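Haloacid dehalogenase-like hydrolase (Klebsiella pneumoniae subsp. pneumoniae, PDB 3PGV) is probably a magnesium-dependent phosphatase of the Cof family in the haloacid dehalogenase-like superfamily, and can hold calcium at its metal site. Local coordinates at residues L32-T46 and S269-K281. Sequence-based numbering, arbitrary orientation.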
ATOM      1  N   LEU A  32      10.860   2.357   2.661  1.00 30.16           N
ATOM      2  CA  LEU A  32      11.471   2.627   3.963  1.00 30.88           C
ATOM      3  C   LEU A  32      12.150   1.351   4.513  1.00 36.16           C
ATOM      4  O   LEU A  32      13.213   1.439   5.144  1.00 36.41           O
ATOM      5  CB  LEU A  32      10.415   3.154   4.964  1.00 30.46           C
ATOM      6  CG  LEU A  32      10.932   3.517   6.375  1.00 34.89           C
ATOM      7  CD1 LEU A  32      11.974   4.641   6.319  1.00 36.02           C
ATOM      8  CD2 LEU A  32       9.801   3.894   7.278  1.00 35.46           C
ATOM      9  N   LEU A  33      11.534   0.169   4.276  1.00 31.13           N
ATOM     10  CA  LEU A  33      12.097  -1.090   4.754  1.00 31.42           C
ATOM     11  C   LEU A  33      13.304  -1.507   3.916  1.00 36.34           C
ATOM     12  O   LEU A  33      13.347  -1.251   2.693  1.00 34.63           O
ATOM     13  CB  LEU A  33      11.038  -2.219   4.754  1.00 30.61           C
ATOM     14  CG  LEU A  33       9.800  -2.012   5.640  1.00 34.32           C
ATOM     15  CD1 LEU A  33       8.866  -3.184   5.518  1.00 32.77           C
ATOM     16  CD2 LEU A  33      10.191  -1.800   7.103  1.00 35.63           C
ATOM     17  N   SER A  34      14.279  -2.167   4.559  1.00 32.95           N
ATOM     18  CA  SER A  34      15.477  -2.657   3.876  1.00 31.43           C
ATOM     19  C   SER A  34      15.098  -3.769   2.888  1.00 35.76           C
ATOM     20  O   SER A  34      13.990  -4.313   2.980  1.00 32.88           O
ATOM     21  CB  SER A  34      16.472  -3.194   4.894  1.00 31.27           C
ATOM     22  OG  SER A  34      15.993  -4.392   5.482  1.00 36.91           O
ATOM     23  N   PRO A  35      16.020  -4.181   1.965  1.00 35.67           N
ATOM     24  CA  PRO A  35      15.703  -5.315   1.074  1.00 36.72           C
ATOM     25  C   PRO A  35      15.359  -6.597   1.844  1.00 45.94           C
ATOM     26  O   PRO A  35      14.705  -7.482   1.290  1.00 47.68           O
ATOM     27  CB  PRO A  35      16.976  -5.480   0.246  1.00 37.84           C
ATOM     28  CG  PRO A  35      17.632  -4.156   0.303  1.00 41.47           C
ATOM     29  CD  PRO A  35      17.349  -3.626   1.666  1.00 37.09           C
ATOM     30  N   ASP A  36      15.755  -6.675   3.140  1.00 44.56           N
ATOM     31  CA  ASP A  36      15.416  -7.811   4.007  1.00 45.89           C
ATOM     32  C   ASP A  36      14.153  -7.555   4.873  1.00 51.94           C
ATOM     33  O   ASP A  36      13.893  -8.306   5.808  1.00 54.08           O
ATOM     34  CB  ASP A  36      16.612  -8.209   4.874  1.00 49.69           C
ATOM     35  CG  ASP A  36      17.698  -8.928   4.094  1.00 62.20           C
ATOM     36  OD1 ASP A  36      17.354  -9.810   3.273  1.00 62.99           O
ATOM     37  OD2 ASP A  36      18.895  -8.654   4.349  1.00 68.82           O
ATOM     38  N   HIS A  37      13.339  -6.530   4.497  1.00 46.87           N
ATOM     39  CA  HIS A  37      12.040  -6.204   5.118  1.00 46.33           C
ATOM     40  C   HIS A  37      12.144  -5.736   6.567  1.00 49.14           C
ATOM     41  O   HIS A  37      11.190  -5.899   7.335  1.00 47.80           O
ATOM     42  CB  HIS A  37      11.051  -7.372   4.986  1.00 47.72           C
ATOM     43  CG  HIS A  37      10.947  -7.920   3.600  1.00 51.49           C
ATOM     44  ND1 HIS A  37      11.846  -8.881   3.132  1.00 53.81           N
ATOM     45  CD2 HIS A  37      10.064  -7.625   2.614  1.00 53.83           C
ATOM     46  CE1 HIS A  37      11.487  -9.135   1.889  1.00 53.48           C
ATOM     47  NE2 HIS A  37      10.407  -8.416   1.531  1.00 53.70           N
ATOM     48  N   PHE A  38      13.268  -5.097   6.931  1.00 46.57           N
ATOM     49  CA  PHE A  38      13.458  -4.599   8.286  1.00 47.84           C
ATOM     50  C   PHE A  38      13.542  -3.107   8.331  1.00 46.99           C
ATOM     51  O   PHE A  38      13.994  -2.472   7.368  1.00 44.83           O
ATOM     52  CB  PHE A  38      14.727  -5.202   8.933  1.00 53.11           C
ATOM     53  CG  PHE A  38      14.766  -6.706   8.980  1.00 57.47           C
ATOM     54  CD1 PHE A  38      13.786  -7.425   9.663  1.00 63.21           C
ATOM     55  CD2 PHE A  38      15.825  -7.407   8.418  1.00 62.30           C
ATOM     56  CE1 PHE A  38      13.819  -8.823   9.702  1.00 65.94           C
ATOM     57  CE2 PHE A  38      15.872  -8.806   8.480  1.00 67.30           C
ATOM     58  CZ  PHE A  38      14.872  -9.506   9.129  1.00 65.93           C
ATOM     59  N   LEU A  39      13.186  -2.535   9.486  1.00 41.37           N
ATOM     60  CA  LEU A  39      13.397  -1.134   9.759  1.00 41.08           C
ATOM     61  C   LEU A  39      14.748  -1.013  10.471  1.00 45.80           C
ATOM     62  O   LEU A  39      14.917  -1.563  11.563  1.00 47.33           O
ATOM     63  CB  LEU A  39      12.258  -0.590  10.651  1.00 40.95           C
ATOM     64  CG  LEU A  39      12.174   0.920  10.794  1.00 45.77           C
ATOM     65  CD1 LEU A  39      11.877   1.577   9.470  1.00 43.28           C
ATOM     66  CD2 LEU A  39      11.107   1.297  11.783  1.00 53.20           C
ATOM     67  N   THR A  40      15.748  -0.435   9.791  1.00 40.41           N
ATOM     68  CA  THR A  40      17.098  -0.346  10.344  1.00 41.01           C
ATOM     69  C   THR A  40      17.143   0.590  11.547  1.00 46.46           C
ATOM     70  O   THR A  40      16.394   1.571  11.596  1.00 46.23           O
ATOM     71  CB  THR A  40      18.103   0.113   9.268  1.00 43.04           C
ATOM     72  OG1 THR A  40      17.791   1.447   8.879  1.00 42.67           O
ATOM     73  CG2 THR A  40      18.144  -0.821   8.051  1.00 38.08           C
ATOM     74  N   PRO A  41      18.108   0.385  12.473  1.00 43.86           N
ATOM     75  CA  PRO A  41      18.265   1.343  13.583  1.00 45.60           C
ATOM     76  C   PRO A  41      18.492   2.783  13.087  1.00 50.38           C
ATOM     77  O   PRO A  41      18.026   3.741  13.728  1.00 50.39           O
ATOM     78  CB  PRO A  41      19.487   0.802  14.338  1.00 48.68           C
ATOM     79  CG  PRO A  41      19.529  -0.648  13.993  1.00 52.00           C
ATOM     80  CD  PRO A  41      19.084  -0.719  12.569  1.00 45.52           C
ATOM     81  N   TYR A  42      19.159   2.936  11.908  1.00 46.73           N
ATOM     82  CA  TYR A  42      19.389   4.245  11.289  1.00 47.17           C
ATOM     83  C   TYR A  42      18.069   4.887  10.907  1.00 49.82           C
ATOM     84  O   TYR A  42      17.882   6.088  11.120  1.00 51.03           O
ATOM     85  CB  TYR A  42      20.299   4.111  10.040  1.00 47.35           C
ATOM     86  CG  TYR A  42      20.582   5.434   9.352  1.00 48.00           C
ATOM     87  CD1 TYR A  42      19.733   5.926   8.369  1.00 47.98           C
ATOM     88  CD2 TYR A  42      21.691   6.199   9.698  1.00 50.56           C
ATOM     89  CE1 TYR A  42      19.964   7.157   7.762  1.00 48.18           C
ATOM     90  CE2 TYR A  42      21.944   7.425   9.086  1.00 51.65           C
ATOM     91  CZ  TYR A  42      21.084   7.894   8.110  1.00 54.42           C
ATOM     92  OH  TYR A  42      21.344   9.089   7.493  1.00 55.47           O
ATOM     93  N   ALA A  43      17.145   4.088  10.337  1.00 43.70           N
ATOM     94  CA  ALA A  43      15.845   4.592   9.938  1.00 41.86           C
ATOM     95  C   ALA A  43      15.004   4.916  11.165  1.00 46.67           C
ATOM     96  O   ALA A  43      14.443   6.005  11.234  1.00 46.72           O
ATOM     97  CB  ALA A  43      15.133   3.579   9.041  1.00 40.51           C
ATOM     98  N   LYS A  44      15.019   4.023  12.207  1.00 44.37           N
ATOM     99  CA  LYS A  44      14.299   4.286  13.481  1.00 45.41           C
ATOM    100  C   LYS A  44      14.760   5.588  14.096  1.00 52.03           C
ATOM    101  O   LYS A  44      13.937   6.372  14.546  1.00 55.28           O
ATOM    102  CB  LYS A  44      14.502   3.139  14.490  1.00 48.56           C
ATOM    103  CG  LYS A  44      13.787   1.856  14.121  1.00 66.15           C
ATOM    104  CD  LYS A  44      14.266   0.699  14.978  1.00 74.75           C
ATOM    105  CE  LYS A  44      13.726  -0.624  14.506  1.00 80.51           C
ATOM    106  NZ  LYS A  44      14.519  -1.758  15.049  1.00 91.27           N
ATOM    107  N   GLU A  45      16.080   5.835  14.099  1.00 49.47           N
ATOM    108  CA  GLU A  45      16.659   7.046  14.667  1.00 51.19           C
ATOM    109  C   GLU A  45      16.258   8.288  13.869  1.00 55.12           C
ATOM    110  O   GLU A  45      15.989   9.334  14.466  1.00 58.08           O
ATOM    111  CB  GLU A  45      18.197   6.917  14.779  1.00 54.03           C
ATOM    112  CG  GLU A  45      18.885   8.082  15.500  1.00 71.25           C
ATOM    113  CD  GLU A  45      18.468   8.331  16.948  1.00103.60           C
ATOM    114  OE1 GLU A  45      17.765   7.473  17.531  1.00100.51           O
ATOM    115  OE2 GLU A  45      18.874   9.377  17.507  1.00102.72           O
ATOM    116  N   THR A  46      16.125   8.149  12.530  1.00 47.96           N
ATOM    117  CA  THR A  46      15.684   9.254  11.666  1.00 46.55           C
ATOM    118  C   THR A  46      14.252   9.672  12.005  1.00 48.50           C
ATOM    119  O   THR A  46      13.967  10.868  12.088  1.00 47.66           O
ATOM    120  CB  THR A  46      15.840   8.877  10.184  1.00 48.08           C
ATOM    121  OG1 THR A  46      17.176   8.421   9.963  1.00 47.37           O
ATOM    122  CG2 THR A  46      15.516  10.042   9.244  1.00 42.96           C
ATOM    123  N   SER A 269      18.518   3.523  -3.701  1.00 37.37           N
ATOM    124  CA  SER A 269      17.864   2.253  -3.403  1.00 34.65           C
ATOM    125  C   SER A 269      17.572   2.132  -1.908  1.00 37.34           C
ATOM    126  O   SER A 269      18.327   2.675  -1.085  1.00 38.04           O
ATOM    127  CB  SER A 269      18.765   1.096  -3.849  1.00 35.74           C
ATOM    128  OG  SER A 269      18.183  -0.172  -3.592  1.00 42.83           O
ATOM    129  N   ASN A 270      16.553   1.329  -1.539  1.00 32.42           N
ATOM    130  CA  ASN A 270      16.295   1.043  -0.119  1.00 32.52           C
ATOM    131  C   ASN A 270      17.482   0.230   0.481  1.00 39.63           C
ATOM    132  O   ASN A 270      17.678   0.225   1.701  1.00 40.02           O
ATOM    133  CB  ASN A 270      14.952   0.301   0.072  1.00 28.44           C
ATOM    134  CG  ASN A 270      14.909  -1.068  -0.547  1.00 37.11           C
ATOM    135  OD1 ASN A 270      15.476  -1.316  -1.618  1.00 34.36           O
ATOM    136  ND2 ASN A 270      14.184  -1.983   0.092  1.00 25.05           N
ATOM    137  N   ALA A 271      18.328  -0.378  -0.408  1.00 35.22           N
ATOM    138  CA  ALA A 271      19.537  -1.089  -0.004  1.00 34.67           C
ATOM    139  C   ALA A 271      20.546  -0.130   0.641  1.00 41.13           C
ATOM    140  O   ALA A 271      21.391  -0.563   1.455  1.00 42.39           O
ATOM    141  CB  ALA A 271      20.168  -1.780  -1.210  1.00 34.76           C
ATOM    142  N   ASP A 272      20.469   1.172   0.278  1.00 36.30           N
ATOM    143  CA  ASP A 272      21.344   2.200   0.841  1.00 37.84           C
ATOM    144  C   ASP A 272      20.688   2.910   2.028  1.00 43.73           C
ATOM    145  O   ASP A 272      21.284   3.838   2.581  1.00 43.53           O
ATOM    146  CB  ASP A 272      21.715   3.248  -0.238  1.00 39.65           C
ATOM    147  CG  ASP A 272      22.788   2.802  -1.206  1.00 44.45           C
ATOM    148  OD1 ASP A 272      23.685   2.033  -0.787  1.00 42.53           O
ATOM    149  OD2 ASP A 272      22.805   3.313  -2.341  1.00 50.43           O
ATOM    150  N   ASP A 273      19.418   2.525   2.380  1.00 40.78           N
ATOM    151  CA  ASP A 273      18.618   3.260   3.376  1.00 40.62           C
ATOM    152  C   ASP A 273      18.411   4.681   2.837  1.00 44.25           C
ATOM    153  O   ASP A 273      18.606   5.662   3.559  1.00 45.03           O
ATOM    154  CB  ASP A 273      19.341   3.294   4.755  1.00 43.97           C
ATOM    155  CG  ASP A 273      18.629   2.554   5.881  1.00 54.87           C
ATOM    156  OD1 ASP A 273      17.490   2.083   5.659  1.00 54.18           O
ATOM    157  OD2 ASP A 273      19.183   2.503   6.998  1.00 62.97           O
ATOM    158  N   ALA A 274      18.108   4.784   1.526  1.00 40.10           N
ATOM    159  CA  ALA A 274      17.999   6.057   0.811  1.00 40.28           C
ATOM    160  C   ALA A 274      16.960   7.010   1.386  1.00 45.18           C
ATOM    161  O   ALA A 274      17.192   8.222   1.403  1.00 46.75           O
ATOM    162  CB  ALA A 274      17.728   5.812  -0.658  1.00 39.61           C
ATOM    163  N   VAL A 275      15.808   6.486   1.839  1.00 40.74           N
ATOM    164  CA  VAL A 275      14.736   7.353   2.389  1.00 39.69           C
ATOM    165  C   VAL A 275      15.200   8.114   3.652  1.00 45.94           C
ATOM    166  O   VAL A 275      15.237   9.349   3.619  1.00 48.21           O
ATOM    167  CB  VAL A 275      13.384   6.609   2.599  1.00 40.04           C
ATOM    168  CG1 VAL A 275      12.342   7.527   3.255  1.00 39.50           C
ATOM    169  CG2 VAL A 275      12.858   6.048   1.278  1.00 38.08           C
ATOM    170  N   PRO A 276      15.645   7.418   4.750  1.00 41.15           N
ATOM    171  CA  PRO A 276      16.063   8.161   5.954  1.00 42.76           C
ATOM    172  C   PRO A 276      17.272   9.073   5.718  1.00 49.31           C
ATOM    173  O   PRO A 276      17.356  10.143   6.330  1.00 51.18           O
ATOM    174  CB  PRO A 276      16.356   7.055   6.974  1.00 44.54           C
ATOM    175  CG  PRO A 276      16.537   5.827   6.179  1.00 46.11           C
ATOM    176  CD  PRO A 276      15.667   5.962   4.987  1.00 40.26           C
ATOM    177  N   ARG A 277      18.191   8.676   4.803  1.00 45.82           N
ATOM    178  CA  ARG A 277      19.362   9.500   4.459  1.00 47.09           C
ATOM    179  C   ARG A 277      18.934  10.762   3.736  1.00 51.36           C
ATOM    180  O   ARG A 277      19.462  11.839   4.009  1.00 53.11           O
ATOM    181  CB  ARG A 277      20.372   8.702   3.619  1.00 44.74           C
ATOM    182  CG  ARG A 277      21.022   7.589   4.399  1.00 53.10           C
ATOM    183  CD  ARG A 277      22.065   6.807   3.608  1.00 57.54           C
ATOM    184  NE  ARG A 277      22.458   5.593   4.335  1.00 58.74           N
ATOM    185  CZ  ARG A 277      23.370   5.568   5.304  1.00 69.35           C
ATOM    186  NH1 ARG A 277      24.036   6.672   5.627  1.00 53.75           N
ATOM    187  NH2 ARG A 277      23.628   4.440   5.953  1.00 53.86           N
ATOM    188  N   TYR A 278      17.937  10.639   2.844  1.00 46.65           N
ATOM    189  CA  TYR A 278      17.373  11.775   2.111  1.00 46.04           C
ATOM    190  C   TYR A 278      16.711  12.735   3.095  1.00 50.18           C
ATOM    191  O   TYR A 278      16.890  13.946   2.988  1.00 50.96           O
ATOM    192  CB  TYR A 278      16.343  11.278   1.077  1.00 44.47           C
ATOM    193  CG  TYR A 278      15.825  12.357   0.152  1.00 45.43           C
ATOM    194  CD1 TYR A 278      14.750  13.163   0.521  1.00 47.57           C
ATOM    195  CD2 TYR A 278      16.353  12.521  -1.125  1.00 45.75           C
ATOM    196  CE1 TYR A 278      14.247  14.139  -0.339  1.00 49.86           C
ATOM    197  CE2 TYR A 278      15.848  13.483  -2.001  1.00 47.13           C
ATOM    198  CZ  TYR A 278      14.788  14.284  -1.609  1.00 54.97           C
ATOM    199  OH  TYR A 278      14.280  15.224  -2.472  1.00 55.07           O
ATOM    200  N   LEU A 279      15.953  12.181   4.068  1.00 45.56           N
ATOM    201  CA  LEU A 279      15.258  12.954   5.087  1.00 46.18           C
ATOM    202  C   LEU A 279      16.227  13.710   5.998  1.00 54.47           C
ATOM    203  O   LEU A 279      16.000  14.888   6.279  1.00 55.73           O
ATOM    204  CB  LEU A 279      14.329  12.046   5.917  1.00 44.89           C
ATOM    205  CG  LEU A 279      13.100  11.478   5.168  1.00 47.54           C
ATOM    206  CD1 LEU A 279      12.381  10.446   6.004  1.00 45.72           C
ATOM    207  CD2 LEU A 279      12.137  12.589   4.760  1.00 50.85           C
ATOM    208  N   ARG A 280      17.332  13.045   6.433  1.00 52.27           N
ATOM    209  CA  ARG A 280      18.353  13.699   7.274  1.00 54.82           C
ATOM    210  C   ARG A 280      19.030  14.832   6.521  1.00 63.48           C
ATOM    211  O   ARG A 280      19.293  15.879   7.103  1.00 67.05           O
ATOM    212  CB  ARG A 280      19.408  12.690   7.767  1.00 51.97           C
ATOM    213  CG  ARG A 280      18.869  11.688   8.758  1.00 53.81           C
ATOM    214  CD  ARG A 280      19.949  11.170   9.665  1.00 47.77           C
ATOM    215  NE  ARG A 280      19.492  10.015  10.434  1.00 45.61           N
ATOM    216  CZ  ARG A 280      20.192   9.453  11.410  1.00 65.44           C
ATOM    217  NH1 ARG A 280      21.358   9.969  11.782  1.00 61.74           N
ATOM    218  NH2 ARG A 280      19.717   8.394  12.047  1.00 50.88           N
ATOM    219  N   LYS A 281      19.289  14.635   5.211  1.00 58.49           N
ATOM    220  CA  LYS A 281      19.910  15.652   4.364  1.00 59.43           C
ATOM    221  C   LYS A 281      18.962  16.846   4.183  1.00 63.19           C
ATOM    222  O   LYS A 281      19.402  17.999   4.214  1.00 64.60           O
ATOM    223  CB  LYS A 281      20.291  15.044   2.995  1.00 60.36           C
ATOM    224  CG  LYS A 281      21.144  15.960   2.131  1.00 67.07           C
ATOM    225  CD  LYS A 281      21.491  15.316   0.807  1.00 70.99           C
TER
HETATM  226  O   HOH W   1      15.352   2.790   4.496  1.00 44.43           O
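Tyr42 lies between the guanidinium groups of Arg277 and Arg280, a double cation-pi stack on one flank of the Rossmann-like HAD core domain. The contact joins the end of helix 28-32, the loop after it and helix 41-51 to the last helix, 274-283. The two short helical segments run at 37° to each other. Arg280 lies flatter on the ring, with planes 9° apart and CZ 3.9 Å from the Tyr42 centroid. Arg277 covers the opposite face, its CZ 4.4 Å from the same centroid. Its rotation is held by a bond from NE to Asp272 O. Tyr42 CG is anti to the backbone N (chi1 -180°), which carries the ring out between the two arginines.

Pro276 packs as a knob among Leu32, Tyr42, Ala43 and Thr46, its CB 3.7 Å from Tyr42 CE1 at the ring edge. Just before helix 41-51, Thr40 OG1 donates to the syn lone pair of Asp273 OD2 at 2.6 Å; Asp273 is the residue that precedes helix 274-283. The same hydroxyl oxygen accepts from Ala43 N as the N-cap of helix 41-51. A water donates to both Asp273 OD1 and Leu32 O.

Nearer the calcium site of Asp27, Asp29 and Asp233, Asn270 ND2 gives a nearly straight bond to Leu33 O (2.8 Å). Asn252 OD1 in turn accepts from Asn270 N.

Arg280 also grips the backbone of helix 41-51, through NH2 to Tyr42 O at 3.1 Å. Its NE donates in the guanidinium plane to Thr46 OG1 at 2.9 Å, and that hydroxyl in turn donates a hydrogen bond to Tyr42 O.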